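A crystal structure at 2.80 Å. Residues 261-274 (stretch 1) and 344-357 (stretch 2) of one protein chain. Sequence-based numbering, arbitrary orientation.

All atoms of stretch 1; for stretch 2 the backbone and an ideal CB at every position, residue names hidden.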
# COMPACT_ATOMS: atom_id res chain seq x y z
N ARG A 261 -7.31 10.42 -5.18
CA ARG A 261 -7.28 11.59 -6.04
C ARG A 261 -6.07 11.44 -6.97
O ARG A 261 -6.16 11.61 -8.19
CB ARG A 261 -7.14 12.88 -5.22
CG ARG A 261 -8.16 13.09 -4.11
CD ARG A 261 -9.51 13.17 -4.70
NE ARG A 261 -10.55 13.48 -3.72
CZ ARG A 261 -10.89 12.71 -2.70
NH1 ARG A 261 -10.24 11.57 -2.49
NH2 ARG A 261 -11.91 13.04 -1.93
N SER A 262 -4.92 11.12 -6.37
CA SER A 262 -3.70 10.94 -7.14
C SER A 262 -3.67 9.59 -7.84
O SER A 262 -2.92 9.41 -8.81
CB SER A 262 -2.47 11.10 -6.24
OG SER A 262 -2.51 10.21 -5.15
N GLY A 263 -4.47 8.65 -7.36
CA GLY A 263 -4.50 7.34 -7.98
C GLY A 263 -5.19 7.50 -9.31
O GLY A 263 -4.86 6.84 -10.30
N THR A 264 -6.18 8.39 -9.33
CA THR A 264 -6.97 8.68 -10.52
C THR A 264 -6.12 9.40 -11.59
O THR A 264 -6.12 9.01 -12.75
CB THR A 264 -8.21 9.55 -10.14
OG1 THR A 264 -9.14 8.76 -9.40
CG2 THR A 264 -8.88 10.11 -11.38
N LEU A 265 -5.40 10.43 -11.16
CA LEU A 265 -4.51 11.21 -12.02
C LEU A 265 -3.44 10.29 -12.61
O LEU A 265 -3.11 10.37 -13.80
CB LEU A 265 -3.85 12.31 -11.18
CG LEU A 265 -4.12 13.79 -11.46
CD1 LEU A 265 -5.47 13.96 -12.10
CD2 LEU A 265 -4.04 14.58 -10.16
N LEU A 266 -2.88 9.42 -11.77
CA LEU A 266 -1.85 8.47 -12.16
C LEU A 266 -2.45 7.38 -13.02
O LEU A 266 -1.83 6.92 -13.98
CB LEU A 266 -1.22 7.84 -10.92
CG LEU A 266 0.17 8.34 -10.49
CD1 LEU A 266 0.40 9.81 -10.84
CD2 LEU A 266 0.31 8.09 -9.01
N SER A 267 -3.66 6.97 -12.68
CA SER A 267 -4.34 5.95 -13.45
C SER A 267 -4.53 6.51 -14.87
O SER A 267 -4.52 5.79 -15.86
CB SER A 267 -5.69 5.64 -12.79
OG SER A 267 -6.09 4.31 -13.07
N TYR A 268 -4.68 7.82 -14.94
CA TYR A 268 -4.84 8.49 -16.22
C TYR A 268 -3.55 8.42 -17.05
O TYR A 268 -3.53 7.87 -18.16
CB TYR A 268 -5.22 9.95 -15.96
CG TYR A 268 -5.10 10.82 -17.17
CD1 TYR A 268 -5.88 10.58 -18.31
CD2 TYR A 268 -4.18 11.87 -17.21
CE1 TYR A 268 -5.74 11.36 -19.45
CE2 TYR A 268 -4.04 12.66 -18.35
CZ TYR A 268 -4.82 12.40 -19.46
OH TYR A 268 -4.67 13.16 -20.60
N TRP A 269 -2.49 8.99 -16.51
CA TRP A 269 -1.20 9.01 -17.17
C TRP A 269 -0.80 7.63 -17.69
O TRP A 269 -0.17 7.51 -18.74
CB TRP A 269 -0.14 9.51 -16.19
CG TRP A 269 1.11 9.91 -16.86
CD1 TRP A 269 2.38 9.55 -16.52
CD2 TRP A 269 1.24 10.78 -17.99
NE1 TRP A 269 3.29 10.15 -17.35
CE2 TRP A 269 2.62 10.91 -18.27
CE3 TRP A 269 0.32 11.47 -18.79
CZ2 TRP A 269 3.10 11.71 -19.31
CZ3 TRP A 269 0.80 12.26 -19.83
CH2 TRP A 269 2.17 12.37 -20.08
N ALA A 270 -1.16 6.58 -16.96
CA ALA A 270 -0.81 5.23 -17.36
C ALA A 270 -1.40 4.87 -18.73
O ALA A 270 -0.78 4.11 -19.49
CB ALA A 270 -1.26 4.22 -16.32
N SER A 271 -2.58 5.40 -19.04
CA SER A 271 -3.23 5.14 -20.34
C SER A 271 -2.51 5.92 -21.44
O SER A 271 -2.41 5.47 -22.58
CB SER A 271 -4.69 5.56 -20.30
OG SER A 271 -4.77 6.97 -20.12
N VAL A 272 -2.03 7.11 -21.09
CA VAL A 272 -1.31 7.93 -22.04
C VAL A 272 -0.01 7.24 -22.45
O VAL A 272 0.43 7.37 -23.59
CB VAL A 272 -0.98 9.32 -21.44
CG1 VAL A 272 -0.08 10.10 -22.37
CG2 VAL A 272 -2.27 10.09 -21.17
N LYS A 273 0.60 6.51 -21.52
CA LYS A 273 1.85 5.79 -21.78
C LYS A 273 1.62 4.42 -22.43
O LYS A 273 2.57 3.75 -22.84
CB LYS A 273 2.63 5.56 -20.48
CG LYS A 273 3.02 6.80 -19.71
CD LYS A 273 3.65 6.40 -18.38
CE LYS A 273 5.07 5.87 -18.52
NZ LYS A 273 6.01 6.96 -18.81
N ASN A 274 0.37 3.98 -22.50
CA ASN A 274 0.09 2.68 -23.10
C ASN A 274 -1.25 2.63 -23.82
O ASN A 274 -2.18 1.95 -23.36
CB ASN A 274 0.11 1.58 -22.02
CG ASN A 274 1.43 1.50 -21.30
OD1 ASN A 274 1.66 2.19 -20.29
ND2 ASN A 274 2.33 0.67 -21.81
N UNK A 344 7.83 4.66 -7.34
CA UNK A 344 7.36 4.54 -8.71
C UNK A 344 6.29 5.59 -8.95
O UNK A 344 6.22 6.17 -10.03
CB UNK A 344 6.82 3.14 -8.99
N UNK A 345 5.48 5.83 -7.93
CA UNK A 345 4.40 6.78 -8.02
C UNK A 345 4.92 8.20 -8.10
O UNK A 345 4.44 8.98 -8.90
CB UNK A 345 3.46 6.63 -6.82
N UNK A 346 5.88 8.51 -7.25
CA UNK A 346 6.47 9.85 -7.22
C UNK A 346 7.07 10.21 -8.60
O UNK A 346 6.97 11.35 -9.06
CB UNK A 346 7.54 9.93 -6.13
N UNK A 347 7.70 9.22 -9.24
CA UNK A 347 8.31 9.40 -10.55
C UNK A 347 7.25 9.62 -11.63
O UNK A 347 7.39 10.49 -12.50
CB UNK A 347 9.18 8.19 -10.90
N UNK A 348 6.19 8.82 -11.60
CA UNK A 348 5.14 8.95 -12.58
C UNK A 348 4.48 10.30 -12.41
O UNK A 348 4.06 10.93 -13.38
CB UNK A 348 4.12 7.82 -12.45
N UNK A 349 4.39 10.77 -11.17
CA UNK A 349 3.74 12.04 -10.91
C UNK A 349 4.53 13.17 -11.53
O UNK A 349 3.98 14.03 -12.21
CB UNK A 349 3.57 12.27 -9.41
N UNK A 350 5.84 13.17 -11.29
CA UNK A 350 6.72 14.20 -11.85
C UNK A 350 6.68 14.15 -13.39
O UNK A 350 7.00 15.14 -14.04
CB UNK A 350 8.15 14.01 -11.34
N UNK A 351 6.31 13.01 -13.96
CA UNK A 351 6.24 12.93 -15.41
C UNK A 351 4.94 13.63 -15.81
O UNK A 351 4.98 14.67 -16.46
CB UNK A 351 6.29 11.48 -15.91
N UNK A 352 3.81 13.08 -15.38
CA UNK A 352 2.49 13.63 -15.64
C UNK A 352 2.48 15.16 -15.44
O UNK A 352 1.97 15.92 -16.25
CB UNK A 352 1.46 12.96 -14.73
N UNK A 353 3.08 15.60 -14.34
CA UNK A 353 3.17 17.01 -14.01
C UNK A 353 4.06 17.75 -15.01
O UNK A 353 3.78 18.90 -15.37
CB UNK A 353 3.70 17.19 -12.59
N UNK A 354 5.12 17.10 -15.46
CA UNK A 354 6.06 17.70 -16.40
C UNK A 354 5.47 17.91 -17.77
O UNK A 354 5.69 18.93 -18.42
CB UNK A 354 7.31 16.83 -16.52
N UNK A 355 4.70 16.92 -18.22
CA UNK A 355 4.09 16.96 -19.53
C UNK A 355 2.84 17.84 -19.60
O UNK A 355 2.40 18.20 -20.69
CB UNK A 355 3.74 15.54 -19.97
N UNK A 356 2.26 18.19 -18.46
CA UNK A 356 1.06 19.03 -18.47
C UNK A 356 1.48 20.49 -18.31
O UNK A 356 0.70 21.41 -18.56
CB UNK A 356 0.09 18.62 -17.36
N UNK A 357 2.72 20.68 -17.90
CA UNK A 357 3.28 22.00 -17.67
C UNK A 357 2.38 22.88 -16.80
O UNK A 357 2.34 24.10 -16.94
CB UNK A 357 3.54 22.69 -19.01

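The second stretch continues a helix that begins earlier in the chain and crosses the helix of stretch 1 at 71°, with the axes 10.0 Å apart at closest approach. Positions 344, 346, 347 and 350 have no atom of stretch 1 within 5.5 Å of the ideal CB, so many helix-compatible residues would suit; they are Met344, Phe346, Ala347 and Leu350, and none touches stretch 1.

At 345 the CA-to-CB bond points sideways and the ideal CB lies 4.1 Å from Leu266 CD2. A small or apolar side chain would fit. Ser345 is found, its CB against that methyl and its hydroxyl bonded elsewhere in the structure.

Position 348 points toward stretch 1, its ideal CB 4.4 Å from Leu266 CG and 4.8 Å from Trp269 CD1. This apolar setting suits an aliphatic residue. Leu348 places CD2 4.4 Å from Trp269 CD1 and 4.1 Å from Lys273 CD.

At 349 the bond points away, although the ideal CB is still 4.3 Å from Leu266 CD1; a long, flexible apolar chain could turn back. Met349 does so: its SD lies 3.8 Å from Leu266 CD1 and its CE 3.6 Å from Ser262 CB.

Position 351 points toward two donors, with the ideal CB 3.6 Å from Trp269 NE1 and 5.4 Å from Lys273 NZ. An acceptor is expected, and the ammonium favours an acid, Asp or Glu. Glu351 uses one oxygen for both: OE2 accepts a hydrogen bond from Trp269 NE1 at 2.7 Å, near the indole plane, and forms a salt bridge with Lys273 NZ at 2.6 Å.

At 352 the bond points sideways and the ideal CB is 3.7 Å from Trp269 CG, over the indole, which invites an aliphatic side chain. Leu352 places CB 14° off the normal of the five-membered ring in a CH-pi contact, while its CD2 packs 3.6 Å from Trp269 CE3 and its CD1 4.2 Å from Leu265 CG.

At 353 the bond points away and at 354 sideways, with no atom of stretch 1 within 5.5 Å of either ideal CB, so stretch 1 sets no preference; Leu353 and Ala354 make no contact with it. Position 355 points toward stretch 1, its ideal CB 3.5 Å from Trp269 CH2; a small or polar residue would be accommodated. Asn355 places OD1 2.9 Å from Trp269 CH2, near the ring plane.

At 356 the bond runs sideways, and only a longer chain could return. Glu356 brings OE2 to 4.1 Å from Trp269 CZ3, and with 351, 352 and 355 it surrounds the tryptophan knob. Position 357 leaves the helix with positive phi, which favours Gly, Asn or Asp; it is Asn357, clear of stretch 1.

Stretch 2, residues 344-357: MSFALMLELLANEN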
# COMPACT_ATOMS: atom_id res chain seq x y z
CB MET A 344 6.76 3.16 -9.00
CG MET A 344 6.38 2.94 -10.48
SD MET A 344 7.79 2.83 -11.63
CE MET A 344 7.96 4.55 -12.14
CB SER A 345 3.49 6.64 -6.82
OG SER A 345 3.02 5.32 -6.75
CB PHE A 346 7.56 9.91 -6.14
CG PHE A 346 8.43 11.12 -6.23
CD1 PHE A 346 7.99 12.35 -5.78
CD2 PHE A 346 9.71 11.04 -6.78
CE1 PHE A 346 8.81 13.48 -5.86
CE2 PHE A 346 10.53 12.16 -6.86
CZ PHE A 346 10.07 13.39 -6.40
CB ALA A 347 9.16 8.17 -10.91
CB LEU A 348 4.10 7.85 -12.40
CG LEU A 348 4.53 6.46 -12.88
CD1 LEU A 348 3.50 5.43 -12.47
CD2 LEU A 348 4.71 6.48 -14.38
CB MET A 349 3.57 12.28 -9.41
CG MET A 349 2.70 13.49 -9.06
SD MET A 349 0.99 13.31 -9.61
CE MET A 349 0.20 12.76 -8.09
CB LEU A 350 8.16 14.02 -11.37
CG LEU A 350 8.47 14.35 -9.91
CD1 LEU A 350 9.96 14.32 -9.69
CD2 LEU A 350 7.92 15.71 -9.54
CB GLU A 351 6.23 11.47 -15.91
CG GLU A 351 7.14 11.28 -17.13
CD GLU A 351 6.88 9.98 -17.92
OE1 GLU A 351 7.72 9.63 -18.78
OE2 GLU A 351 5.84 9.32 -17.69
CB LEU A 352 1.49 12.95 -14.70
CG LEU A 352 -0.03 13.16 -14.76
CD1 LEU A 352 -0.48 14.02 -13.59
CD2 LEU A 352 -0.41 13.75 -16.12
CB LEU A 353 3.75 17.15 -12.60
CG LEU A 353 3.27 18.31 -11.74
CD1 LEU A 353 3.75 19.60 -12.36
CD2 LEU A 353 1.74 18.30 -11.62
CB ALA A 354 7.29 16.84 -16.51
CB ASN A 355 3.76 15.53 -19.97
CG ASN A 355 3.57 15.41 -21.47
OD1 ASN A 355 3.11 14.39 -21.98
ND2 ASN A 355 3.95 16.46 -22.20
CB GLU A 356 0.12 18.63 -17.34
CG GLU A 356 -0.35 17.19 -17.42
CD GLU A 356 -1.22 16.92 -18.63
OE1 GLU A 356 -2.16 17.71 -18.83
OE2 GLU A 356 -1.00 15.92 -19.36
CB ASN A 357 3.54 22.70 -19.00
CG ASN A 357 4.54 23.83 -18.87
OD1 ASN A 357 4.77 24.59 -19.81
ND2 ASN A 357 5.16 23.93 -17.69
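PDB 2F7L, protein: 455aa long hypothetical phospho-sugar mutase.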